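Local coordinates for protein 5-carboxymethyl-2-hydroxymuconate semialdehyde dehydrogenase (Thermus thermophilus, PDB 2D4E) that probably catalyses the NAD-dependent oxidation of 5-carboxymethyl-2-hydroxymuconate semialdehyde to the corresponding carboxylic acid, as a member of the aldehyde dehydrogenase family, at residues Leu187-Thr192 / Thr489-Phe494; Val360-Arg365 / His402-Gln407; Ala8-Glu13 / Glu105-Glu110; Asn223-Gln226 / Glu231-Ala234. All blocks are in the same frame, centred on the assembly; numbering follows the deposited sequence.

In the fold
From the N terminus, contact 3 comes first. It folds the short hairpin around residues 6-11 and the start of helix 12-24 onto helix 103-114, and is complete before contact 1 opens. Contact 1 closes the longest loop, from the end of helix 175-188 to helix 488-495. Contacts 4 and 2 both fall within that loop, one after the other, and no loops cross. Contact 4 is the tight one: strand 222-224 leads through a four-residue turn into helix 229-238 beside NAD. Contact 2 joins helix 350-365 to the short helix 404-407, on the other side of the chain's centre from contact 1, with centres about 40 Å apart.

Contact 1: Leu187-Thr192 / Thr489-Phe494; sequences LAFGNT and TYALDF
L492 sets one methyl group almost exactly over the middle of the F189 ring. L492 CD2 lies 3.5 Å from the centroid of the F189 ring and only 8° off the ring normal. This is a CH-pi contact over a face. The methyl is spaced nearly evenly from all six ring carbons, the nearest pair being L492 CD2 and F189 CE2 at 3.6 Å. The two side chains cross at about a right angle. A491 comes in at the rim instead: its CB lies near the ring plane, 3.9 Å from F189 CE1. Two consecutive residues of helix 488-495 thus hold one ring, by a face and by an edge. The ring gets there because F189 CB points toward that helix and CG stands opposite the carbonyl carbon (chi1 -60°). With an alanine here, L492 CD2 and A491 CB would probably lose their ring partner, and a gap would open between the two segments.

F189 is the first residue to leave helix 175-188. G190 follows with positive phi as the C-prime residue of a Schellman motif, in which G190 N bonds to L187 O at 3.1 Å. Nearby, N191 ND2 bonds to Y495 O at the end of helix 488-495. On that helix, Y490 OH bonds to D145 OD1 of a second subunit.

Within the two segments the contact is wholly apolar, and all three touching residues are buried. Its stability should therefore rest on close fit and dispersion between methyl groups and ring, with the aromatic face as a weak acceptor.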
# COMPACT_ATOMS: atom_id res chain seq x y z
N LEU C 187 -21.16 -2.49 -9.08
CA LEU C 187 -22.03 -1.46 -8.54
C LEU C 187 -21.35 -0.62 -7.47
O LEU C 187 -21.49 0.61 -7.44
CB LEU C 187 -23.30 -2.07 -7.96
CG LEU C 187 -24.28 -2.70 -8.96
CD1 LEU C 187 -25.43 -3.32 -8.19
CD2 LEU C 187 -24.78 -1.63 -9.93
N ALA C 188 -20.62 -1.27 -6.57
CA ALA C 188 -19.94 -0.55 -5.50
C ALA C 188 -18.96 0.46 -6.06
O ALA C 188 -18.80 1.56 -5.52
CB ALA C 188 -19.20 -1.53 -4.59
N PHE C 189 -18.32 0.10 -7.16
CA PHE C 189 -17.33 0.97 -7.77
C PHE C 189 -17.88 2.01 -8.74
O PHE C 189 -17.13 2.69 -9.44
CB PHE C 189 -16.24 0.10 -8.41
CG PHE C 189 -15.54 -0.79 -7.41
CD1 PHE C 189 -15.00 -2.01 -7.79
CD2 PHE C 189 -15.45 -0.40 -6.07
CE1 PHE C 189 -14.37 -2.83 -6.85
CE2 PHE C 189 -14.83 -1.22 -5.13
CZ PHE C 189 -14.29 -2.44 -5.52
N GLY C 190 -19.20 2.14 -8.77
CA GLY C 190 -19.82 3.15 -9.61
C GLY C 190 -20.16 2.83 -11.05
O GLY C 190 -20.41 3.74 -11.83
N ASN C 191 -20.18 1.55 -11.40
CA ASN C 191 -20.50 1.15 -12.77
C ASN C 191 -21.92 0.62 -12.88
O ASN C 191 -22.50 0.18 -11.89
CB ASN C 191 -19.53 0.07 -13.25
CG ASN C 191 -18.09 0.55 -13.29
OD1 ASN C 191 -17.79 1.57 -13.91
ND2 ASN C 191 -17.20 -0.17 -12.63
N THR C 192 -22.48 0.67 -14.09
CA THR C 192 -23.82 0.15 -14.32
C THR C 192 -23.63 -1.27 -14.85
O THR C 192 -22.52 -1.64 -15.26
CB THR C 192 -24.61 1.00 -15.34
OG1 THR C 192 -23.85 1.15 -16.54
CG2 THR C 192 -24.91 2.37 -14.75
N THR C 489 -9.65 -4.94 -2.93
CA THR C 489 -8.98 -3.91 -3.71
C THR C 489 -8.46 -4.40 -5.07
O THR C 489 -8.28 -3.61 -5.99
CB THR C 489 -7.79 -3.32 -2.93
OG1 THR C 489 -6.86 -4.36 -2.61
CG2 THR C 489 -8.27 -2.67 -1.65
N TYR C 490 -8.23 -5.70 -5.20
CA TYR C 490 -7.74 -6.23 -6.47
C TYR C 490 -8.75 -6.07 -7.59
O TYR C 490 -8.38 -5.93 -8.75
CB TYR C 490 -7.34 -7.70 -6.32
CG TYR C 490 -6.27 -7.89 -5.28
CD1 TYR C 490 -6.59 -8.22 -3.97
CD2 TYR C 490 -4.93 -7.67 -5.60
CE1 TYR C 490 -5.60 -8.32 -2.98
CE2 TYR C 490 -3.94 -7.76 -4.63
CZ TYR C 490 -4.27 -8.08 -3.33
OH TYR C 490 -3.28 -8.19 -2.40
N ALA C 491 -10.03 -6.09 -7.23
CA ALA C 491 -11.10 -5.93 -8.21
C ALA C 491 -11.05 -4.51 -8.79
O ALA C 491 -11.44 -4.29 -9.93
CB ALA C 491 -12.46 -6.18 -7.54
N LEU C 492 -10.58 -3.55 -7.99
CA LEU C 492 -10.49 -2.16 -8.43
C LEU C 492 -9.71 -1.96 -9.72
O LEU C 492 -10.05 -1.10 -10.52
CB LEU C 492 -9.85 -1.28 -7.36
CG LEU C 492 -10.69 -0.79 -6.18
CD1 LEU C 492 -9.77 -0.00 -5.25
CD2 LEU C 492 -11.83 0.10 -6.68
N ASP C 493 -8.66 -2.75 -9.90
CA ASP C 493 -7.83 -2.62 -11.09
C ASP C 493 -8.58 -2.87 -12.38
O ASP C 493 -8.16 -2.42 -13.44
CB ASP C 493 -6.62 -3.54 -10.99
CG ASP C 493 -5.48 -2.89 -10.23
OD1 ASP C 493 -4.87 -1.95 -10.78
OD2 ASP C 493 -5.22 -3.32 -9.08
N PHE C 494 -9.70 -3.59 -12.29
CA PHE C 494 -10.49 -3.86 -13.48
C PHE C 494 -11.68 -2.92 -13.61
O PHE C 494 -11.92 -2.38 -14.69
CB PHE C 494 -10.99 -5.31 -13.48
CG PHE C 494 -11.99 -5.60 -14.57
CD1 PHE C 494 -13.35 -5.63 -14.29
CD2 PHE C 494 -11.56 -5.83 -15.88
CE1 PHE C 494 -14.29 -5.88 -15.31
CE2 PHE C 494 -12.48 -6.07 -16.90
CZ PHE C 494 -13.85 -6.10 -16.62

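Contact 2: Val360-Arg365 / His402-Gln407; sequences VEAGKR and HMKIAQ
M403 O receives two backbone N-H groups, those of A406 and Q407, and this turn sets K404 and I405 against A362 and G363. The Q407 N to M403 O bond is 2.9 Å, and that from A406 N to M403 O is 3.0 Å. M403 is the N-cap residue of the short helix 404-407. The first N-H groups of that helix are taken by one carboxylate: E366 OE2 accepts from K404 N and E366 OE1 from I405 N. E366 directly follows helix 350-365, so the two helices are tied there by polar bonds too.

The closest packing is between I405 and G363. I405 CG2 lies 3.5 Å from G363 CA, and the same methyl is 3.6 Å from G363 N. I405 CG1 sits between the backbone N and the carbonyl carbon (chi1 58°), which leaves CG2 beside the N and directed at the glycine. A CB on G363 would clash with this methyl. Beside this pair, K404 CD touches A362 CB at 4.2 Å. The lysine chain bends beyond CD, and its end leads away. On strand 395-398, F397 is touched by V360, K364 and I405.

Along helix 350-365, K364 NZ forms a salt bridge with E361 OE1 at 3.0 Å. The nitrogen is on the syn side, 26° out of the carboxylate plane.

The packing is aliphatic: the I405 methyl lies on the bare backbone of G363, and K404 CD meets A362 CB. E366 supplies charge at the helix start. That carboxylate probably also interacts favourably with the positive end of the helix dipole.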
# COMPACT_ATOMS: atom_id res chain seq x y z
N VAL C 360 -15.40 -40.13 -19.77
CA VAL C 360 -15.23 -41.38 -19.06
C VAL C 360 -14.84 -42.44 -20.10
O VAL C 360 -13.91 -43.23 -19.89
CB VAL C 360 -16.52 -41.81 -18.34
CG1 VAL C 360 -16.37 -43.21 -17.75
CG2 VAL C 360 -16.84 -40.82 -17.22
N GLU C 361 -15.53 -42.45 -21.23
CA GLU C 361 -15.21 -43.42 -22.28
C GLU C 361 -13.81 -43.17 -22.82
O GLU C 361 -13.05 -44.11 -23.04
CB GLU C 361 -16.25 -43.35 -23.41
CG GLU C 361 -17.58 -43.99 -23.03
CD GLU C 361 -17.44 -45.49 -22.77
OE1 GLU C 361 -17.95 -45.97 -21.74
OE2 GLU C 361 -16.80 -46.18 -23.60
N ALA C 362 -13.45 -41.90 -23.02
CA ALA C 362 -12.11 -41.58 -23.51
C ALA C 362 -11.06 -42.16 -22.58
O ALA C 362 -10.07 -42.73 -23.02
CB ALA C 362 -11.93 -40.06 -23.62
N GLY C 363 -11.29 -42.03 -21.27
CA GLY C 363 -10.35 -42.56 -20.30
C GLY C 363 -10.19 -44.06 -20.37
O GLY C 363 -9.07 -44.58 -20.32
N LYS C 364 -11.30 -44.78 -20.49
CA LYS C 364 -11.25 -46.24 -20.58
C LYS C 364 -10.47 -46.67 -21.81
O LYS C 364 -9.61 -47.55 -21.73
CB LYS C 364 -12.67 -46.81 -20.64
CG LYS C 364 -13.50 -46.55 -19.40
CD LYS C 364 -14.99 -46.71 -19.67
CE LYS C 364 -15.40 -48.15 -19.93
NZ LYS C 364 -16.88 -48.25 -20.08
N ARG C 365 -10.75 -46.04 -22.95
CA ARG C 365 -10.07 -46.39 -24.19
C ARG C 365 -8.58 -46.06 -24.21
O ARG C 365 -7.82 -46.72 -24.91
CB ARG C 365 -10.74 -45.71 -25.40
CG ARG C 365 -12.17 -46.16 -25.68
CD ARG C 365 -12.60 -45.78 -27.10
NE ARG C 365 -12.25 -44.40 -27.42
CZ ARG C 365 -12.95 -43.33 -27.04
NH1 ARG C 365 -14.07 -43.49 -26.35
NH2 ARG C 365 -12.54 -42.12 -27.37
N HIS C 402 -0.50 -37.41 -18.88
CA HIS C 402 -0.56 -37.08 -20.31
C HIS C 402 -1.89 -37.51 -20.93
O HIS C 402 -2.20 -37.15 -22.07
CB HIS C 402 0.58 -37.78 -21.05
CG HIS C 402 0.40 -39.26 -21.16
ND1 HIS C 402 -0.53 -39.84 -22.00
CD2 HIS C 402 1.00 -40.28 -20.50
CE1 HIS C 402 -0.51 -41.15 -21.84
NE2 HIS C 402 0.41 -41.45 -20.94
N MET C 403 -2.67 -38.29 -20.19
CA MET C 403 -3.96 -38.75 -20.68
C MET C 403 -4.94 -37.60 -20.87
O MET C 403 -4.84 -36.57 -20.21
CB MET C 403 -4.56 -39.79 -19.74
CG MET C 403 -3.81 -41.11 -19.73
SD MET C 403 -4.54 -42.28 -18.59
CE MET C 403 -3.64 -43.79 -19.04
N LYS C 404 -5.88 -37.80 -21.79
CA LYS C 404 -6.88 -36.80 -22.09
C LYS C 404 -7.74 -36.48 -20.86
O LYS C 404 -8.09 -35.32 -20.63
CB LYS C 404 -7.76 -37.29 -23.24
CG LYS C 404 -8.76 -36.25 -23.76
CD LYS C 404 -9.63 -36.83 -24.88
CE LYS C 404 -8.81 -37.18 -26.12
NZ LYS C 404 -8.29 -35.97 -26.81
N ILE C 405 -8.07 -37.49 -20.06
CA ILE C 405 -8.90 -37.25 -18.88
C ILE C 405 -8.13 -36.50 -17.81
O ILE C 405 -8.71 -36.01 -16.84
CB ILE C 405 -9.46 -38.56 -18.25
CG1 ILE C 405 -8.32 -39.51 -17.87
CG2 ILE C 405 -10.42 -39.23 -19.22
CD1 ILE C 405 -8.77 -40.69 -17.03
N ALA C 406 -6.81 -36.42 -17.98
CA ALA C 406 -5.98 -35.71 -17.02
C ALA C 406 -5.72 -34.29 -17.53
O ALA C 406 -5.56 -33.35 -16.74
CB ALA C 406 -4.65 -36.44 -16.83
N GLN C 407 -5.70 -34.13 -18.85
CA GLN C 407 -5.43 -32.85 -19.48
C GLN C 407 -6.64 -31.96 -19.72
O GLN C 407 -6.52 -30.74 -19.73
CB GLN C 407 -4.72 -33.07 -20.82
CG GLN C 407 -3.28 -33.58 -20.70
CD GLN C 407 -2.36 -32.55 -20.07
OE1 GLN C 407 -2.32 -31.39 -20.50
NE2 GLN C 407 -1.61 -32.97 -19.06

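Contact 3: Ala8-Glu13 / Glu105-Glu110; sequences AGISWE and ELAVME
No ring or other flat group takes part here: I10 meets A107 and V108 through methyl groups alone. It does so with two branches. I10 CD1, the end of the longer branch, rests 3.9 Å from A107 CB. The shorter branch ends on the valine, with I10 CG2 3.9 Å from V108 CG2. The same valine methyl also lies 4.0 Å from I10 CD1, so V108 CG2 touches both branches. I10 CG1 stands opposite the carbonyl carbon (chi1 -56°) and CG2 opposite the backbone N, which spreads the two methyls over consecutive residues of helix 103-114. All three residues are buried.

V108 also packs on I15 and V18 of helix 12-24. E105 carries charge at the border of this patch, with a salt bridge from its OE1 to K207 NZ.

I10 lies on the second strand of a small antiparallel hairpin, 6-7 with 10-11. The backbone angles of A8 and G9 between the strands fit a type I' turn. S11 is the N-cap residue of helix 12-24. The contact is ordinary hydrophobic packing of a β-hairpin and its following helix against a helix of the aldehyde dehydrogenase fold.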
# COMPACT_ATOMS: atom_id res chain seq x y z
N ALA C 8 -32.97 -27.88 4.89
CA ALA C 8 -32.09 -26.72 4.93
C ALA C 8 -32.83 -25.54 5.59
O ALA C 8 -32.59 -24.38 5.26
CB ALA C 8 -31.65 -26.34 3.52
N GLY C 9 -33.72 -25.86 6.52
CA GLY C 9 -34.48 -24.84 7.21
C GLY C 9 -35.62 -24.27 6.39
O GLY C 9 -36.27 -23.30 6.80
N ILE C 10 -35.88 -24.86 5.23
CA ILE C 10 -36.95 -24.40 4.35
C ILE C 10 -38.15 -25.35 4.42
O ILE C 10 -37.99 -26.57 4.31
CB ILE C 10 -36.45 -24.29 2.89
CG1 ILE C 10 -35.23 -23.36 2.84
CG2 ILE C 10 -37.55 -23.75 2.00
CD1 ILE C 10 -34.55 -23.32 1.48
N SER C 11 -39.34 -24.80 4.60
CA SER C 11 -40.55 -25.62 4.70
C SER C 11 -40.88 -26.26 3.36
O SER C 11 -40.65 -25.67 2.30
CB SER C 11 -41.74 -24.77 5.15
OG SER C 11 -42.16 -23.90 4.12
N TRP C 12 -41.42 -27.47 3.39
CA TRP C 12 -41.76 -28.14 2.15
C TRP C 12 -42.81 -27.33 1.39
O TRP C 12 -42.85 -27.35 0.16
CB TRP C 12 -42.27 -29.56 2.42
CG TRP C 12 -42.18 -30.43 1.20
CD1 TRP C 12 -43.16 -30.65 0.28
CD2 TRP C 12 -41.00 -31.08 0.71
NE1 TRP C 12 -42.67 -31.40 -0.77
CE2 TRP C 12 -41.35 -31.68 -0.53
CE3 TRP C 12 -39.69 -31.22 1.19
CZ2 TRP C 12 -40.42 -32.40 -1.30
CZ3 TRP C 12 -38.77 -31.94 0.42
CH2 TRP C 12 -39.14 -32.52 -0.81
N GLU C 13 -43.66 -26.61 2.12
CA GLU C 13 -44.70 -25.79 1.51
C GLU C 13 -44.07 -24.74 0.60
O GLU C 13 -44.55 -24.50 -0.51
CB GLU C 13 -45.56 -25.10 2.58
CG GLU C 13 -46.50 -26.03 3.35
CD GLU C 13 -45.77 -27.08 4.17
OE1 GLU C 13 -44.89 -26.71 4.98
OE2 GLU C 13 -46.09 -28.29 4.02
N GLU C 105 -36.52 -18.70 -1.00
CA GLU C 105 -36.97 -18.74 -2.39
C GLU C 105 -35.79 -18.91 -3.34
O GLU C 105 -35.84 -19.74 -4.26
CB GLU C 105 -37.71 -17.44 -2.74
CG GLU C 105 -38.92 -17.13 -1.87
CD GLU C 105 -39.23 -15.63 -1.83
OE1 GLU C 105 -39.26 -14.99 -2.91
OE2 GLU C 105 -39.44 -15.09 -0.73
N LEU C 106 -34.74 -18.12 -3.14
CA LEU C 106 -33.54 -18.17 -3.98
C LEU C 106 -32.88 -19.55 -3.95
O LEU C 106 -32.49 -20.10 -4.98
CB LEU C 106 -32.53 -17.09 -3.53
CG LEU C 106 -32.88 -15.64 -3.90
CD1 LEU C 106 -32.05 -14.66 -3.09
CD2 LEU C 106 -32.66 -15.42 -5.39
N ALA C 107 -32.77 -20.12 -2.75
CA ALA C 107 -32.16 -21.44 -2.60
C ALA C 107 -32.97 -22.49 -3.36
O ALA C 107 -32.42 -23.26 -4.14
CB ALA C 107 -32.08 -21.80 -1.13
N VAL C 108 -34.27 -22.51 -3.13
CA VAL C 108 -35.12 -23.49 -3.80
C VAL C 108 -35.09 -23.32 -5.31
O VAL C 108 -34.96 -24.29 -6.05
CB VAL C 108 -36.59 -23.38 -3.31
CG1 VAL C 108 -37.47 -24.30 -4.13
CG2 VAL C 108 -36.68 -23.73 -1.83
N MET C 109 -35.20 -22.08 -5.76
CA MET C 109 -35.19 -21.79 -7.18
C MET C 109 -33.92 -22.32 -7.86
O MET C 109 -34.00 -23.07 -8.84
CB MET C 109 -35.30 -20.28 -7.40
CG MET C 109 -35.46 -19.88 -8.84
SD MET C 109 -35.74 -18.11 -8.98
CE MET C 109 -37.33 -17.97 -8.18
N GLU C 110 -32.76 -21.94 -7.34
CA GLU C 110 -31.51 -22.37 -7.93
C GLU C 110 -31.31 -23.88 -7.78
O GLU C 110 -30.71 -24.52 -8.65
CB GLU C 110 -30.34 -21.61 -7.31
CG GLU C 110 -28.97 -22.06 -7.80
CD GLU C 110 -27.91 -20.99 -7.62
OE1 GLU C 110 -26.71 -21.35 -7.59
OE2 GLU C 110 -28.26 -19.80 -7.53

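Contact 4: Asn223-Gln226 / Glu231-Ala234; sequences NLVQ and EAGA. With NAD (nicotinamide-adenine-dinucleotide), chain K.
A232 has the most surface buried here, and its single methyl faces both V225 and Q226. A232 CB lies 4.0 Å from V225 CG1, and the CB atoms of V225 and A232 both point toward the opposite segment. V225 holds CG1 opposite its backbone N (chi1 -179°), which places that methyl on the alanine. Q226 takes part through its backbone, with A232 CB 4.1 Å from Q226 O. Q226 CB points away from the helix, and its amide NE2 bonds to P202 O and T206 OG1. V225 also packs on A69 of helix 63-80.

These residues form a strand-turn-helix unit of the Rossmann-like NAD-binding domain of aldehyde dehydrogenases. Strand 222-224 is the end strand of the five-stranded parallel sheet, and L224 also bonds through its backbone to F30. Helix 229-238 follows after a short turn and borders the adenine of NAD. A wider pi-type turn occurs at 231-233.

The helix carries the contact on to NAD. G233 C lies 3.3 Å from C2A of the adenine. A234 N is 3.4 Å from NAD C2A, and A234 CB is 3.9 Å from NAD N1A. G233 has no side chain, and a CB there would clash with NAD N3A. A232 also touches K196, whose NZ bonds to NAD.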
# COMPACT_ATOMS: atom_id res chain seq x y z
N ASN C 223 -29.38 -4.17 -15.45
CA ASN C 223 -30.20 -4.74 -16.51
C ASN C 223 -29.92 -6.21 -16.69
O ASN C 223 -28.80 -6.68 -16.47
CB ASN C 223 -29.92 -4.02 -17.82
CG ASN C 223 -30.08 -2.53 -17.69
OD1 ASN C 223 -31.16 -1.98 -17.93
ND2 ASN C 223 -29.02 -1.86 -17.27
N LEU C 224 -30.94 -6.94 -17.12
CA LEU C 224 -30.83 -8.38 -17.33
C LEU C 224 -31.39 -8.80 -18.67
O LEU C 224 -32.48 -8.37 -19.07
CB LEU C 224 -31.58 -9.11 -16.22
CG LEU C 224 -31.97 -10.56 -16.52
CD1 LEU C 224 -30.72 -11.41 -16.63
CD2 LEU C 224 -32.89 -11.08 -15.42
N VAL C 225 -30.63 -9.62 -19.38
CA VAL C 225 -31.08 -10.14 -20.67
C VAL C 225 -30.85 -11.65 -20.68
O VAL C 225 -29.72 -12.11 -20.62
CB VAL C 225 -30.30 -9.51 -21.85
CG1 VAL C 225 -30.83 -10.06 -23.16
CG2 VAL C 225 -30.44 -7.99 -21.83
N GLN C 226 -31.95 -12.40 -20.74
CA GLN C 226 -31.88 -13.85 -20.77
C GLN C 226 -31.64 -14.29 -22.20
O GLN C 226 -32.06 -13.61 -23.14
CB GLN C 226 -33.19 -14.46 -20.26
CG GLN C 226 -33.53 -14.11 -18.83
CD GLN C 226 -32.78 -14.96 -17.82
OE1 GLN C 226 -31.84 -15.67 -18.17
NE2 GLN C 226 -33.21 -14.90 -16.56
N GLU C 231 -26.33 -15.86 -28.99
CA GLU C 231 -27.28 -14.82 -29.33
C GLU C 231 -27.14 -13.61 -28.41
O GLU C 231 -26.45 -12.65 -28.74
CB GLU C 231 -28.71 -15.38 -29.30
CG GLU C 231 -28.92 -16.50 -30.33
CD GLU C 231 -30.33 -17.09 -30.33
OE1 GLU C 231 -30.56 -18.01 -31.15
OE2 GLU C 231 -31.20 -16.67 -29.54
N ALA C 232 -27.77 -13.65 -27.24
CA ALA C 232 -27.68 -12.55 -26.30
C ALA C 232 -26.24 -12.33 -25.82
O ALA C 232 -25.78 -11.20 -25.70
CB ALA C 232 -28.59 -12.82 -25.10
N GLY C 233 -25.53 -13.43 -25.56
CA GLY C 233 -24.16 -13.31 -25.10
C GLY C 233 -23.25 -12.58 -26.07
O GLY C 233 -22.62 -11.58 -25.71
N ALA C 234 -23.16 -13.09 -27.29
CA ALA C 234 -22.31 -12.47 -28.30
C ALA C 234 -22.73 -11.04 -28.61
O ALA C 234 -21.90 -10.21 -28.95
CB ALA C 234 -22.32 -13.30 -29.58
PA NAD K . -19.90 -21.45 -21.03
O1A NAD K . -20.40 -21.98 -22.30
O2A NAD K . -18.63 -20.72 -21.20
O5B NAD K . -20.93 -20.42 -20.30
C5B NAD K . -20.55 -19.16 -19.65
C4B NAD K . -21.38 -18.05 -20.26
O4B NAD K . -20.85 -17.91 -21.60
C3B NAD K . -22.88 -18.40 -20.47
O3B NAD K . -23.72 -17.40 -19.87
C2B NAD K . -23.00 -18.48 -22.00
O2B NAD K . -24.30 -18.09 -22.50
C1B NAD K . -21.88 -17.55 -22.44
N9A NAD K . -21.45 -17.80 -23.81
C8A NAD K . -21.27 -19.01 -24.46
N7A NAD K . -20.86 -18.87 -25.74
C5A NAD K . -20.78 -17.49 -25.90
C6A NAD K . -20.40 -16.67 -27.02
N6A NAD K . -20.04 -17.17 -28.21
N1A NAD K . -20.43 -15.29 -26.82
C2A NAD K . -20.80 -14.78 -25.59
N3A NAD K . -21.16 -15.45 -24.50
C4A NAD K . -21.13 -16.81 -24.71
O3 NAD K . -19.77 -22.62 -20.07
PN NAD K . -20.38 -23.11 -18.69
O1N NAD K . -20.87 -24.48 -18.94
O2N NAD K . -21.38 -22.14 -18.22
O5D NAD K . -18.99 -23.15 -18.00
C5D NAD K . -18.60 -23.90 -16.88
C4D NAD K . -17.17 -23.45 -16.89
O4D NAD K . -16.98 -22.23 -16.14
C3D NAD K . -16.13 -24.47 -16.46
O3D NAD K . -15.04 -24.59 -17.40
C2D NAD K . -15.72 -23.91 -15.10
O2D NAD K . -14.39 -24.35 -14.75
C1D NAD K . -15.86 -22.43 -15.32
N1N NAD K . -15.99 -21.66 -14.08
C2N NAD K . -14.84 -20.95 -13.76
C3N NAD K . -14.88 -20.21 -12.59
C7N NAD K . -13.68 -19.40 -12.11
O7N NAD K . -13.78 -18.77 -11.08
N7N NAD K . -12.54 -19.40 -12.83
C4N NAD K . -16.08 -20.18 -11.73
C5N NAD K . -17.18 -20.96 -12.19
C6N NAD K . -17.22 -21.71 -13.33